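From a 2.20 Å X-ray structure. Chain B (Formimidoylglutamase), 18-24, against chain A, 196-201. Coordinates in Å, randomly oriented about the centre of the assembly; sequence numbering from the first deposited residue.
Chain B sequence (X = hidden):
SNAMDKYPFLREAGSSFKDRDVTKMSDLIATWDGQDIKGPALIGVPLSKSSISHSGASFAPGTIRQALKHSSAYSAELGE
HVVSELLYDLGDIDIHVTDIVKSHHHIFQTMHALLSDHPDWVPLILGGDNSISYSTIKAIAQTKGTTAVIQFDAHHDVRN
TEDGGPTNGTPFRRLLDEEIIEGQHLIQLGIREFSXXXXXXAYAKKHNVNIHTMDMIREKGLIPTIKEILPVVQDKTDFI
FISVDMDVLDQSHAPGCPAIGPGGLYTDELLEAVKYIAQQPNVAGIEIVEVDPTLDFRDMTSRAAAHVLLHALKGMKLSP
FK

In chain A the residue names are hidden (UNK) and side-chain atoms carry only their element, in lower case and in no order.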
# COMPACT_ATOMS: atom_id res chain seq x y z
N LYS B 18 11.89 -11.23 -25.98
CA LYS B 18 13.23 -10.74 -26.27
C LYS B 18 13.27 -9.94 -27.57
O LYS B 18 12.62 -10.31 -28.55
CB LYS B 18 14.24 -11.90 -26.32
CG LYS B 18 15.68 -11.43 -26.48
CD LYS B 18 16.66 -12.59 -26.49
CE LYS B 18 18.08 -12.11 -26.74
NZ LYS B 18 19.07 -13.23 -26.70
N ASP B 19 14.03 -8.85 -27.56
CA ASP B 19 14.28 -8.05 -28.76
C ASP B 19 15.66 -8.41 -29.28
O ASP B 19 16.65 -8.26 -28.57
CB ASP B 19 14.22 -6.56 -28.43
CG ASP B 19 14.17 -5.67 -29.68
OD1 ASP B 19 14.98 -5.87 -30.61
OD2 ASP B 19 13.31 -4.76 -29.70
N ARG B 20 15.72 -8.91 -30.51
CA ARG B 20 17.00 -9.29 -31.10
C ARG B 20 18.00 -8.13 -31.05
O ARG B 20 19.20 -8.34 -30.85
CB ARG B 20 16.79 -9.79 -32.53
CG ARG B 20 17.09 -8.77 -33.62
CD ARG B 20 18.44 -9.04 -34.27
NE ARG B 20 18.80 -8.04 -35.27
CZ ARG B 20 19.83 -8.15 -36.10
NH1 ARG B 20 20.60 -9.23 -36.06
NH2 ARG B 20 20.09 -7.18 -36.97
N ASP B 21 17.51 -6.90 -31.21
CA ASP B 21 18.38 -5.73 -31.29
C ASP B 21 18.63 -5.00 -29.96
O ASP B 21 19.21 -3.91 -29.94
CB ASP B 21 17.85 -4.75 -32.34
CG ASP B 21 18.01 -5.28 -33.75
OD1 ASP B 21 17.13 -5.01 -34.59
OD2 ASP B 21 19.01 -5.97 -34.01
N VAL B 22 18.18 -5.60 -28.86
CA VAL B 22 18.48 -5.07 -27.52
C VAL B 22 19.42 -6.01 -26.77
O VAL B 22 19.32 -7.23 -26.89
CB VAL B 22 17.19 -4.87 -26.69
CG1 VAL B 22 17.54 -4.63 -25.22
CG2 VAL B 22 16.34 -3.72 -27.26
N THR B 23 20.35 -5.45 -26.01
CA THR B 23 21.22 -6.26 -25.16
C THR B 23 21.12 -5.85 -23.69
O THR B 23 21.66 -4.82 -23.26
CB THR B 23 22.69 -6.23 -25.63
OG1 THR B 23 22.86 -7.18 -26.68
CG2 THR B 23 23.62 -6.61 -24.50
N LYS B 24 20.40 -6.66 -22.92
CA LYS B 24 20.23 -6.42 -21.49
C LYS B 24 21.30 -7.17 -20.73
O LYS B 24 21.89 -8.12 -21.26
CB LYS B 24 18.86 -6.93 -21.04
CG LYS B 24 17.66 -6.15 -21.57
CD LYS B 24 16.40 -6.80 -21.03
CE LYS B 24 15.13 -6.14 -21.51
NZ LYS B 24 13.95 -6.85 -20.94
N UNK A 196 19.14 2.95 -23.44
CA UNK A 196 19.04 2.64 -24.88
C UNK A 196 19.95 1.55 -25.40
O UNK A 196 20.85 1.09 -24.69
o UNK A 196 17.10 4.83 -25.96
n UNK A 196 18.53 5.92 -24.61
c UNK A 196 18.21 4.94 -25.45
c UNK A 196 19.27 3.91 -25.70
N UNK A 197 19.74 1.17 -26.66
CA UNK A 197 20.54 0.13 -27.32
C UNK A 197 21.33 0.65 -28.50
O UNK A 197 20.83 1.43 -29.31
c UNK A 197 19.66 -1.02 -27.79
o UNK A 197 19.41 -1.93 -26.74
N UNK A 198 22.57 0.19 -28.60
CA UNK A 198 23.46 0.56 -29.69
C UNK A 198 22.77 0.56 -31.05
O UNK A 198 22.98 1.45 -31.87
o UNK A 198 26.86 -2.00 -30.39
c UNK A 198 24.66 -0.38 -29.73
n UNK A 198 28.25 -0.24 -30.62
c UNK A 198 27.04 -0.78 -30.48
c UNK A 198 25.87 0.18 -30.46
N UNK A 199 21.93 -0.45 -31.30
CA UNK A 199 21.29 -0.55 -32.61
C UNK A 199 20.33 0.61 -32.84
O UNK A 199 20.34 1.24 -33.90
c UNK A 199 20.56 -1.87 -32.76
N UNK A 200 19.49 0.88 -31.85
CA UNK A 200 18.48 1.93 -31.96
C UNK A 200 19.07 3.35 -31.99
O UNK A 200 18.51 4.24 -32.64
c UNK A 200 16.39 -0.33 -29.89
c UNK A 200 16.25 0.05 -32.25
c UNK A 200 15.55 -1.13 -32.41
c UNK A 200 16.68 0.47 -30.99
c UNK A 200 17.45 1.77 -30.84
c UNK A 200 15.27 -1.90 -31.30
c UNK A 200 15.68 -1.51 -30.04
o UNK A 200 14.57 -3.08 -31.46
N UNK A 201 20.18 3.55 -31.30
CA UNK A 201 20.91 4.80 -31.38
C UNK A 201 21.50 4.94 -32.78
O UNK A 201 21.48 6.03 -33.36
o UNK A 201 23.51 5.99 -28.20
o UNK A 201 25.20 6.32 -29.58
c UNK A 201 23.05 5.94 -30.55
c UNK A 201 23.99 6.09 -29.36
c UNK A 201 22.02 4.84 -30.33

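Position 196 of chain A carries four side-chain atoms, two carbons in a row with the second bearing one oxygen and one nitrogen. That is a carboxamide one methylene removed from the backbone, and its CA-to-CB bond points away from chain B, and the side chain makes no contact with the loop. Its polar atoms find hydrogen-bonding partners elsewhere in the structure. The residue is Asn A196.

At position 197 the side chain is a single carbon followed by a single oxygen, directed toward chain B. The carbon, CB, lies 3.6 Å from the carbonyl O of Asp B21, and the oxygen sits 3.4 Å from CA of Val B22. One carbon ending in a hydroxyl oxygen defines serine, Ser A197. Its OG also approaches CG2 of Val B22 at 3.6 Å, so the small side chain packs closely against the backbone and side chain of the valine. Ser A197 stands at the N-cap position, immediately before a helix, yet its side chain makes no capping bond. Its backbone O accepts a 3.0 Å hydrogen bond from the backbone N of position 201.

Position 198 opens the helix with three carbons in an extended chain, the third bearing one oxygen and one nitrogen. It is exposed; its CA-to-CB bond runs sideways and it makes no contact with the loop. This longer carboxamide is Gln A198.

A lone carbon makes up the side chain at position 199. This CB points toward chain B and lies 3.7 Å from O of Asp B21 and 4.0 Å from CB of the same residue, a methyl group fitted against the bend of the loop. A single side-chain carbon identifies Ala A199.

Position 200 has one carbon leading to a six-carbon ring that bears one oxygen. The CA-to-CB bond runs sideways, but the ring carries its end nearer to chain B, where the oxygen comes within 2.7 Å of OD2 of Asp B19. A phenol is the match, and the residue is Tyr A200. The OH donates a hydrogen bond to that carboxylate oxygen, while CE2 at the ring edge meets CG2 of Val B22 at 3.6 Å.

Position 201 shows three carbons with two oxygens on the third, a carboxylate on a two-methylene stem. The side chain is out of reach of the loop. It is Glu A201.

The contact works by setting a compact turn of one subunit against the start of a helix in another. Asp B19 through Val B22 form a type I turn, closed by a 3.1 Å hydrogen bond from N of Val B22 to O of Asp B19. The Asp B19 carboxylate serves both chains: OD1 accepts a 2.8 Å hydrogen bond from N of Asp B21, and OD2 receives the tyrosine hydroxyl. This polar anchor is complemented by the packing of Asp B21 and Val B22 against Ser A197, Ala A199 and Tyr A200.

Chain A, residues 196-201: NSQAYE
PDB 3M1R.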